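Local coordinates for fluoride-specific ion channel FluC (Bordetella pertussis, PDB 5NKQ), which forms a dual-topology, double-barrelled channel that lets fluoride, but not chloride, cross the bacterial inner membrane and so keeps cellular fluoride low, at residues G38-N43 with G106-G111; V90-L93 with A99-A102. All coordinates share one frame; numbering follows the deposited sequence.

Overall arrangement
Helix 98-126 takes part in both contacts, near its start in interaction 2 and further along in interaction 1, with the two centres 14 Å apart on the same side of the chain's centre. Interaction 1 joins it to helix 37-59 around a fluoride ion held by Asn43 and Ser108. Interaction 2 lies farther out, about 21 Å from the centre of the chain against 9 Å, and packs helix 98-126 against helix 83-95 just across the turn between them. Tyr104, itself a fluoride-binding residue, lies between the two: its side chain is about 4 Å from that of Met92 and from that of Ser108.

Interaction 1: G38-N43 with G106-G111; sequences GTLTAN and GASLAG. With F (fluoride ion), chain J.
One of the fluoride sites of the channel lies between helices 37-59 and 98-126, where Asn43 and Ser108 reach the same ion from the two sides of the contact. Asn43 ND2 donates an N-H to fluoride F at 2.8 Å, with an angle of 145° at the hydrogen, so the bond is noticeably bent. The CG of Asn43 stands anti to its own carbonyl carbon (chi1 -75°), which brings the amide nitrogen round to the ion while OD1 accepts a bond from Thr81 N. That second bond helps to fix the rotation of the amide. Ser108 OG lies 2.8 Å from F and within hydrogen-bonding reach of Tyr104 O, one turn earlier in its helix. Leu40 CA, 3.8 Å from F, and Thr39 CG2, 3.9 Å from F, come up to the ion from helix 37-59; Phe85 and Tyr104 also belong to its pocket. Beside the ion, Leu40 bridges the helices directly. With CG anti to the backbone N (chi1 -176°), its branch CD1 extends to Ser108, 3.5 Å from OG, and also meets Ala107 O at 4.0 Å. Phe85 of helix 83-95 packs on Ser108, and Phe82 of the second subunit covers both Asn43 and Ser108, which places the site beside the interface with that subunit, with Thr80 of the loop before helix 83-95 against Asn43.

Interaction 2: V90-L93 with A99-A102; sequences VDML and ATAA
Apolar contacts centre on the methyl of Ala101, which meets two consecutive side chains of helix 83-95. Its CB lies 3.7 Å from Met92 CB and equally 3.7 Å from Leu93 CD2, so the small residue sits against the root of one chain and a branch end of the other. The backbones come close at this point, with Met92 CA and Ala101 CA 5.5 Å apart. Sulfur contacts form the second group. With its chain extended at CG (chi2 178°), Met92 lays SD against the backbone of the facing helix at Ala101. There SD rests 3.7 Å from Ala101 CA and 3.9 Å from Thr100 O, in van der Waals contact. The methyl CG2 of Thr100 touches the same sulfur at 3.9 Å. The contact belongs to a helical hairpin: helices 83-95 and 98-126 are joined by a very short turn, and these residues pack the two arms together next to it. Beyond the pair, Met92 reaches Tyr104 one turn further along helix 98-126 and also touches Pro36 and Val97, while Leu93 lies on Tyr98. Trp35, in the loop leading into helix 37-59, packs on Thr100.

Interaction 1: G38-N43 with G106-G111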
ATOM      1  N   GLY A  38      10.229  -6.849   6.847  1.00 32.28           N
ATOM      2  CA  GLY A  38       8.972  -7.579   6.786  1.00 31.40           C
ATOM      3  C   GLY A  38       7.920  -6.856   5.967  1.00 34.88           C
ATOM      4  O   GLY A  38       7.243  -7.460   5.131  1.00 36.31           O
ATOM      5  N   THR A  39       7.762  -5.551   6.205  1.00 32.98           N
ATOM      6  CA  THR A  39       6.834  -4.762   5.401  1.00 32.27           C
ATOM      7  C   THR A  39       7.255  -4.747   3.938  1.00 31.79           C
ATOM      8  O   THR A  39       6.414  -4.869   3.038  1.00 33.27           O
ATOM      9  CB  THR A  39       6.746  -3.333   5.940  1.00 30.90           C
ATOM     10  OG1 THR A  39       6.429  -3.363   7.337  1.00 32.41           O
ATOM     11  CG2 THR A  39       5.670  -2.550   5.196  1.00 27.75           C
ATOM     12  N   LEU A  40       8.557  -4.599   3.682  1.00 28.28           N
ATOM     13  CA  LEU A  40       9.047  -4.594   2.308  1.00 39.05           C
ATOM     14  C   LEU A  40       8.828  -5.946   1.641  1.00 38.07           C
ATOM     15  O   LEU A  40       8.436  -6.008   0.470  1.00 34.33           O
ATOM     16  CB  LEU A  40      10.526  -4.211   2.282  1.00 37.52           C
ATOM     17  CG  LEU A  40      11.167  -4.078   0.900  1.00 39.57           C
ATOM     18  CD1 LEU A  40      10.442  -3.024   0.076  1.00 38.64           C
ATOM     19  CD2 LEU A  40      12.645  -3.742   1.028  1.00 41.33           C
ATOM     20  N   THR A  41       9.069  -7.038   2.372  1.00 28.53           N
ATOM     21  CA  THR A  41       8.822  -8.365   1.816  1.00 31.49           C
ATOM     22  C   THR A  41       7.353  -8.545   1.460  1.00 29.95           C
ATOM     23  O   THR A  41       7.025  -9.092   0.401  1.00 33.52           O
ATOM     24  CB  THR A  41       9.271  -9.443   2.803  1.00 30.27           C
ATOM     25  OG1 THR A  41      10.682  -9.331   3.026  1.00 32.39           O
ATOM     26  CG2 THR A  41       8.959 -10.834   2.262  1.00 33.79           C
ATOM     27  N   ALA A  42       6.451  -8.078   2.327  1.00 28.20           N
ATOM     28  CA  ALA A  42       5.024  -8.204   2.050  1.00 36.95           C
ATOM     29  C   ALA A  42       4.631  -7.421   0.805  1.00 33.82           C
ATOM     30  O   ALA A  42       3.827  -7.893  -0.007  1.00 36.83           O
ATOM     31  CB  ALA A  42       4.212  -7.738   3.259  1.00 27.88           C
ATOM     32  N   ASN A  43       5.191  -6.221   0.632  1.00 33.51           N
ATOM     33  CA  ASN A  43       4.858  -5.414  -0.536  1.00 34.72           C
ATOM     34  C   ASN A  43       5.501  -5.971  -1.800  1.00 30.68           C
ATOM     35  O   ASN A  43       4.887  -5.951  -2.873  1.00 34.68           O
ATOM     36  CB  ASN A  43       5.278  -3.961  -0.310  1.00 27.66           C
ATOM     37  CG  ASN A  43       4.354  -3.232   0.646  1.00 38.77           C
ATOM     38  OD1 ASN A  43       3.186  -3.592   0.792  1.00 35.53           O
ATOM     39  ND2 ASN A  43       4.871  -2.196   1.299  1.00 39.38           N
ATOM     40  N   GLY A 106      12.128   4.331  -2.417  1.00 41.58           N
ATOM     41  CA  GLY A 106      12.548   3.887  -3.736  1.00 40.45           C
ATOM     42  C   GLY A 106      12.524   2.377  -3.880  1.00 43.50           C
ATOM     43  O   GLY A 106      12.093   1.852  -4.911  1.00 44.55           O
ATOM     44  N   ALA A 107      12.986   1.659  -2.854  1.00 44.02           N
ATOM     45  CA  ALA A 107      12.951   0.202  -2.905  1.00 42.76           C
ATOM     46  C   ALA A 107      11.524  -0.327  -2.866  1.00 43.95           C
ATOM     47  O   ALA A 107      11.237  -1.374  -3.457  1.00 41.15           O
ATOM     48  CB  ALA A 107      13.768  -0.388  -1.755  1.00 38.83           C
ATOM     49  N   SER A 108      10.620   0.375  -2.182  1.00 43.20           N
ATOM     50  CA  SER A 108       9.227  -0.057  -2.143  1.00 39.33           C
ATOM     51  C   SER A 108       8.504   0.267  -3.445  1.00 39.05           C
ATOM     52  O   SER A 108       7.740  -0.561  -3.953  1.00 37.16           O
ATOM     53  CB  SER A 108       8.507   0.590  -0.959  1.00 37.07           C
ATOM     54  OG  SER A 108       9.084   0.189   0.272  1.00 38.02           O
ATOM     55  N   LEU A 109       8.734   1.458  -4.000  1.00 39.61           N
ATOM     56  CA  LEU A 109       8.058   1.843  -5.235  1.00 44.17           C
ATOM     57  C   LEU A 109       8.644   1.107  -6.435  1.00 45.89           C
ATOM     58  O   LEU A 109       7.956   0.315  -7.089  1.00 45.23           O
ATOM     59  CB  LEU A 109       8.149   3.358  -5.431  1.00 49.30           C
ATOM     60  CG  LEU A 109       7.601   3.906  -6.750  1.00 54.68           C
ATOM     61  CD1 LEU A 109       6.141   3.519  -6.935  1.00 54.23           C
ATOM     62  CD2 LEU A 109       7.769   5.417  -6.817  1.00 55.81           C
ATOM     63  N   ALA A 110       9.920   1.359  -6.739  1.00 44.69           N
ATOM     64  CA  ALA A 110      10.546   0.728  -7.897  1.00 42.53           C
ATOM     65  C   ALA A 110      10.609  -0.786  -7.751  1.00 42.01           C
ATOM     66  O   ALA A 110      10.552  -1.508  -8.751  1.00 46.22           O
ATOM     67  CB  ALA A 110      11.947   1.297  -8.116  1.00 41.25           C
ATOM     68  N   GLY A 111      10.726  -1.283  -6.519  1.00 39.86           N
ATOM     69  CA  GLY A 111      10.754  -2.721  -6.317  1.00 36.89           C
ATOM     70  C   GLY A 111       9.417  -3.377  -6.602  1.00 32.84           C
ATOM     71  O   GLY A 111       9.357  -4.435  -7.233  1.00 37.15           O
TER
HETATM   72  F     F J 202       7.412  -1.215   1.954  1.00 42.52           F

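Interaction 2: V90-L93 with A99-A102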
ATOM      1  N   VAL A  90       7.698   8.025   7.329  1.00 35.11           N
ATOM      2  CA  VAL A  90       7.597   9.274   8.079  1.00 31.84           C
ATOM      3  C   VAL A  90       8.459   9.214   9.336  1.00 38.70           C
ATOM      4  O   VAL A  90       9.098  10.204   9.715  1.00 39.17           O
ATOM      5  CB  VAL A  90       6.123   9.580   8.408  1.00 31.43           C
ATOM      6  CG1 VAL A  90       6.017  10.653   9.482  1.00 32.89           C
ATOM      7  CG2 VAL A  90       5.386  10.020   7.151  1.00 27.16           C
ATOM      8  N   ASP A  91       8.507   8.050   9.991  1.00 35.27           N
ATOM      9  CA  ASP A  91       9.356   7.913  11.171  1.00 37.08           C
ATOM     10  C   ASP A  91      10.833   8.028  10.815  1.00 41.75           C
ATOM     11  O   ASP A  91      11.631   8.491  11.637  1.00 40.86           O
ATOM     12  CB  ASP A  91       9.084   6.585  11.876  1.00 33.23           C
ATOM     13  CG  ASP A  91       9.754   6.505  13.237  1.00 39.68           C
ATOM     14  OD1 ASP A  91       9.248   7.140  14.186  1.00 40.05           O
ATOM     15  OD2 ASP A  91      10.790   5.817  13.358  1.00 39.86           O
ATOM     16  N   MET A  92      11.216   7.608   9.608  1.00 42.65           N
ATOM     17  CA  MET A  92      12.590   7.817   9.168  1.00 42.06           C
ATOM     18  C   MET A  92      12.881   9.294   8.938  1.00 41.71           C
ATOM     19  O   MET A  92      14.000   9.752   9.193  1.00 45.19           O
ATOM     20  CB  MET A  92      12.865   7.020   7.891  1.00 40.61           C
ATOM     21  CG  MET A  92      12.744   5.512   8.048  1.00 41.62           C
ATOM     22  SD  MET A  92      13.022   4.637   6.495  1.00 42.74           S
ATOM     23  CE  MET A  92      12.762   2.941   7.003  1.00 40.78           C
ATOM     24  N   LEU A  93      11.887  10.053   8.469  1.00 41.55           N
ATOM     25  CA  LEU A  93      12.106  11.467   8.181  1.00 42.49           C
ATOM     26  C   LEU A  93      12.303  12.273   9.459  1.00 46.10           C
ATOM     27  O   LEU A  93      13.170  13.152   9.515  1.00 50.41           O
ATOM     28  CB  LEU A  93      10.938  12.022   7.367  1.00 36.00           C
ATOM     29  CG  LEU A  93      10.800  11.487   5.941  1.00 36.59           C
ATOM     30  CD1 LEU A  93       9.532  12.011   5.291  1.00 37.12           C
ATOM     31  CD2 LEU A  93      12.021  11.856   5.113  1.00 36.30           C
ATOM     32  N   ALA A  99      18.375   9.950   3.613  1.00 47.48           N
ATOM     33  CA  ALA A  99      18.858   9.011   2.606  1.00 49.09           C
ATOM     34  C   ALA A  99      18.271   7.622   2.810  1.00 50.71           C
ATOM     35  O   ALA A  99      18.036   6.899   1.834  1.00 50.55           O
ATOM     36  CB  ALA A  99      20.385   8.952   2.628  1.00 48.71           C
ATOM     37  N   THR A 100      18.027   7.231   4.063  1.00 51.50           N
ATOM     38  CA  THR A 100      17.402   5.940   4.327  1.00 52.98           C
ATOM     39  C   THR A 100      15.926   5.957   3.950  1.00 48.02           C
ATOM     40  O   THR A 100      15.406   4.975   3.405  1.00 45.79           O
ATOM     41  CB  THR A 100      17.579   5.564   5.799  1.00 58.47           C
ATOM     42  OG1 THR A 100      18.976   5.488   6.109  1.00 63.20           O
ATOM     43  CG2 THR A 100      16.927   4.222   6.097  1.00 58.49           C
ATOM     44  N   ALA A 101      15.236   7.066   4.226  1.00 45.05           N
ATOM     45  CA  ALA A 101      13.822   7.167   3.877  1.00 43.66           C
ATOM     46  C   ALA A 101      13.622   7.150   2.367  1.00 42.72           C
ATOM     47  O   ALA A 101      12.711   6.482   1.863  1.00 40.85           O
ATOM     48  CB  ALA A 101      13.221   8.433   4.485  1.00 42.01           C
ATOM     49  N   ALA A 102      14.462   7.880   1.629  1.00 43.87           N
ATOM     50  CA  ALA A 102      14.362   7.874   0.174  1.00 42.33           C
ATOM     51  C   ALA A 102      14.691   6.501  -0.396  1.00 40.45           C
ATOM     52  O   ALA A 102      14.088   6.071  -1.386  1.00 42.43           O
ATOM     53  CB  ALA A 102      15.283   8.939  -0.422  1.00 41.80           C
TER